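Local coordinates for protein antibiotic biosynthesis monooxygenase (Rhodospirillum rubrum, PDB 4HL9) that probably acts as a monooxygenase and folds as an alpha-beta domain that pairs with a second copy, at residues M23-I32 and G70-R81. Sequence-based numbering, arbitrary orientation.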
# COMPACT_ATOMS: atom_id res chain seq x y z
N MSE A 23 9.50 0.51 12.91
CA MSE A 23 9.51 1.34 11.66
C MSE A 23 8.14 1.90 11.26
O MSE A 23 7.10 1.46 11.74
CB MSE A 23 10.15 0.58 10.49
CG MSE A 23 9.48 -0.73 10.12
SE MSE A 23 7.83 -0.59 9.03
CE MSE A 23 7.46 -2.52 8.93
N LEU A 24 8.15 2.89 10.38
CA LEU A 24 6.93 3.51 9.92
C LEU A 24 6.76 3.10 8.47
O LEU A 24 7.68 3.28 7.67
CB LEU A 24 7.10 5.03 10.00
CG LEU A 24 5.95 5.92 9.56
CD1 LEU A 24 4.73 5.66 10.41
CD2 LEU A 24 6.38 7.38 9.61
N LYS A 25 5.59 2.56 8.15
CA LYS A 25 5.26 2.18 6.76
C LYS A 25 4.29 3.22 6.22
O LYS A 25 3.39 3.62 6.94
CB LYS A 25 4.62 0.79 6.74
CG LYS A 25 4.68 0.05 5.38
CD LYS A 25 6.12 -0.45 5.08
CE LYS A 25 6.11 -1.25 3.78
NZ LYS A 25 7.38 -1.98 3.60
N VAL A 26 4.46 3.65 4.97
CA VAL A 26 3.57 4.64 4.38
C VAL A 26 3.09 4.13 3.02
O VAL A 26 3.87 3.60 2.28
CB VAL A 26 4.29 5.99 4.16
CG1 VAL A 26 3.39 7.01 3.47
CG2 VAL A 26 4.83 6.54 5.49
N ILE A 27 1.80 4.28 2.75
CA ILE A 27 1.30 4.21 1.38
C ILE A 27 0.70 5.57 1.02
O ILE A 27 -0.07 6.14 1.79
CB ILE A 27 0.24 3.11 1.23
CG1 ILE A 27 0.90 1.75 1.47
CG2 ILE A 27 -0.42 3.15 -0.21
CD1 ILE A 27 -0.14 0.63 1.69
N ALA A 28 1.09 6.07 -0.15
CA ALA A 28 0.62 7.33 -0.72
C ALA A 28 0.13 7.02 -2.12
O ALA A 28 0.78 6.24 -2.85
CB ALA A 28 1.75 8.31 -0.80
N GLN A 29 -1.01 7.61 -2.48
CA GLN A 29 -1.66 7.41 -3.76
C GLN A 29 -1.93 8.74 -4.42
O GLN A 29 -2.49 9.67 -3.79
CB GLN A 29 -2.99 6.69 -3.57
CG GLN A 29 -2.87 5.35 -2.83
CD GLN A 29 -4.19 4.64 -2.77
OE1 GLN A 29 -4.83 4.42 -3.80
NE2 GLN A 29 -4.62 4.26 -1.56
N ASP A 30 -1.54 8.83 -5.68
CA ASP A 30 -1.82 9.99 -6.52
C ASP A 30 -2.77 9.54 -7.64
O ASP A 30 -2.66 8.40 -8.12
CB ASP A 30 -0.56 10.49 -7.18
CG ASP A 30 0.46 11.08 -6.19
OD1 ASP A 30 0.14 11.37 -5.01
OD2 ASP A 30 1.59 11.30 -6.65
N PHE A 31 -3.67 10.45 -8.04
CA PHE A 31 -4.59 10.20 -9.17
C PHE A 31 -4.34 11.28 -10.18
O PHE A 31 -4.74 12.42 -9.97
CB PHE A 31 -6.03 10.19 -8.69
CG PHE A 31 -6.30 9.20 -7.57
CD1 PHE A 31 -6.83 7.94 -7.86
CD2 PHE A 31 -6.03 9.51 -6.25
CE1 PHE A 31 -7.09 7.01 -6.84
CE2 PHE A 31 -6.27 8.59 -5.21
CZ PHE A 31 -6.80 7.34 -5.51
N ILE A 32 -3.63 10.94 -11.24
CA ILE A 32 -3.15 11.92 -12.21
C ILE A 32 -4.10 11.95 -13.41
O ILE A 32 -4.54 10.88 -13.86
CB ILE A 32 -1.71 11.58 -12.68
CG1 ILE A 32 -0.73 11.57 -11.47
CG2 ILE A 32 -1.22 12.59 -13.74
CD1 ILE A 32 -0.88 12.82 -10.59
N GLY A 70 -2.89 6.18 -14.62
CA GLY A 70 -2.64 7.43 -13.90
C GLY A 70 -2.73 7.31 -12.39
O GLY A 70 -2.60 8.31 -11.71
N HIS A 71 -2.96 6.10 -11.86
CA HIS A 71 -3.14 5.93 -10.41
C HIS A 71 -1.82 5.37 -9.90
O HIS A 71 -1.50 4.20 -10.13
CB HIS A 71 -4.35 5.03 -10.08
CG HIS A 71 -4.52 4.70 -8.61
ND1 HIS A 71 -5.23 3.60 -8.16
CD2 HIS A 71 -4.06 5.31 -7.49
CE1 HIS A 71 -5.21 3.55 -6.84
NE2 HIS A 71 -4.50 4.58 -6.40
N PHE A 72 -1.01 6.23 -9.27
CA PHE A 72 0.34 5.83 -8.83
C PHE A 72 0.32 5.60 -7.35
O PHE A 72 -0.34 6.35 -6.63
CB PHE A 72 1.38 6.90 -9.20
CG PHE A 72 1.59 7.03 -10.67
CD1 PHE A 72 2.45 6.17 -11.35
CD2 PHE A 72 0.88 7.99 -11.40
CE1 PHE A 72 2.63 6.28 -12.71
CE2 PHE A 72 1.05 8.11 -12.76
CZ PHE A 72 1.93 7.25 -13.42
N VAL A 73 1.09 4.61 -6.90
CA VAL A 73 1.11 4.23 -5.49
C VAL A 73 2.55 4.10 -5.00
O VAL A 73 3.36 3.36 -5.59
CB VAL A 73 0.32 2.93 -5.22
CG1 VAL A 73 0.41 2.51 -3.73
CG2 VAL A 73 -1.16 3.10 -5.63
N PHE A 74 2.87 4.84 -3.95
CA PHE A 74 4.15 4.76 -3.28
C PHE A 74 4.02 3.81 -2.10
O PHE A 74 3.03 3.84 -1.39
CB PHE A 74 4.55 6.15 -2.73
CG PHE A 74 4.92 7.15 -3.79
CD1 PHE A 74 6.22 7.23 -4.28
CD2 PHE A 74 3.96 8.06 -4.26
CE1 PHE A 74 6.56 8.17 -5.25
CE2 PHE A 74 4.31 9.02 -5.21
CZ PHE A 74 5.60 9.07 -5.71
N ILE A 75 5.01 2.93 -1.92
CA ILE A 75 5.10 2.14 -0.71
C ILE A 75 6.44 2.48 -0.11
O ILE A 75 7.47 2.29 -0.75
CB ILE A 75 5.02 0.61 -0.99
CG1 ILE A 75 3.63 0.21 -1.50
CG2 ILE A 75 5.31 -0.18 0.30
CD1 ILE A 75 3.55 -1.26 -1.98
N GLU A 76 6.43 2.98 1.13
CA GLU A 76 7.63 3.55 1.72
C GLU A 76 7.84 2.95 3.10
O GLU A 76 6.89 2.54 3.77
CB GLU A 76 7.53 5.10 1.82
CG GLU A 76 6.60 5.80 0.79
CD GLU A 76 6.38 7.33 1.02
OE1 GLU A 76 6.90 7.90 2.02
OE2 GLU A 76 5.70 7.98 0.18
N GLU A 77 9.09 2.89 3.51
CA GLU A 77 9.42 2.49 4.87
C GLU A 77 10.44 3.50 5.39
O GLU A 77 11.44 3.79 4.72
CB GLU A 77 9.94 1.05 4.88
CG GLU A 77 10.13 0.43 6.24
CD GLU A 77 10.35 -1.07 6.18
OE1 GLU A 77 10.73 -1.60 5.11
OE2 GLU A 77 10.17 -1.73 7.22
N TRP A 78 10.14 4.04 6.57
CA TRP A 78 11.00 5.01 7.24
C TRP A 78 11.31 4.51 8.66
O TRP A 78 10.52 3.77 9.23
CB TRP A 78 10.29 6.37 7.29
CG TRP A 78 9.95 6.88 5.91
CD1 TRP A 78 8.75 6.78 5.27
CD2 TRP A 78 10.82 7.56 5.02
NE1 TRP A 78 8.82 7.36 4.03
CE2 TRP A 78 10.09 7.84 3.84
CE3 TRP A 78 12.17 7.96 5.09
CZ2 TRP A 78 10.64 8.50 2.74
CZ3 TRP A 78 12.73 8.63 4.00
CH2 TRP A 78 11.96 8.88 2.83
N PRO A 79 12.46 4.93 9.25
CA PRO A 79 12.75 4.59 10.68
C PRO A 79 11.70 5.12 11.66
O PRO A 79 11.34 4.43 12.63
CB PRO A 79 14.10 5.31 10.94
CG PRO A 79 14.69 5.53 9.62
CD PRO A 79 13.60 5.59 8.60
N ASP A 80 11.23 6.34 11.42
CA ASP A 80 10.22 6.97 12.25
C ASP A 80 9.65 8.17 11.52
O ASP A 80 10.06 8.48 10.41
CB ASP A 80 10.80 7.39 13.64
CG ASP A 80 11.99 8.34 13.53
OD1 ASP A 80 12.38 8.75 12.41
OD2 ASP A 80 12.55 8.68 14.60
N ARG A 81 8.72 8.85 12.18
CA ARG A 81 8.08 10.04 11.68
C ARG A 81 9.04 11.19 11.38
O ARG A 81 8.86 11.91 10.39
CB ARG A 81 7.00 10.48 12.66
CG ARG A 81 6.18 11.66 12.18
CD ARG A 81 5.61 11.41 10.78
NE ARG A 81 4.99 12.61 10.23
CZ ARG A 81 3.76 13.02 10.54
NH1 ARG A 81 3.03 12.33 11.40
NH2 ARG A 81 3.28 14.13 10.00
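The two central strands of the four-stranded antiparallel sheet, L24-I32 and H71-W78, pair here in the ferredoxin-like fold of antibiotic biosynthesis monooxygenases. Backbone hydrogen bonds tie L24 to W78, V26 to E76, A28 to F74 and D30 to F72, and I32 N reaches G70 O (2.9 Å). On the face bearing K25, I27, Q29 and F31, H71 serves twice. Its NE2 donates to Q29 OE1 (2.6 Å), in the amide plane on a lone pair, while one ring face takes the F31 ring in an offset stack (centroids 4.4 Å apart, planes at 13°). H71 CG lies anti to the backbone N (chi1 174°), which swings the imidazole across to both partners; ND1 is held by D65. Farther along, branched I27 CG2 packs on V73 CG1 (3.7 Å), and K25, bent at chi2 (73°), lays its CE on I75 CG2 (3.7 Å) and makes a long salt bridge to E77. The opposite face carries F72, F74 and W78 beside L24, V26 and A28: small A28 presents just a methyl to F74 CB (4.0 Å), and V26 CG2 meets the W78 ring edge at CD1. E76 crosses V26; its buried carboxylate finds a polar partner in W78 NE1, which donates to OE1 (2.8 Å). This face is covered by helices 37-52, where Y44 binds D30 OD2, and 81-86; strands 59-65 and 104-115 flank the pair, and the second subunit packs on K25 and I27.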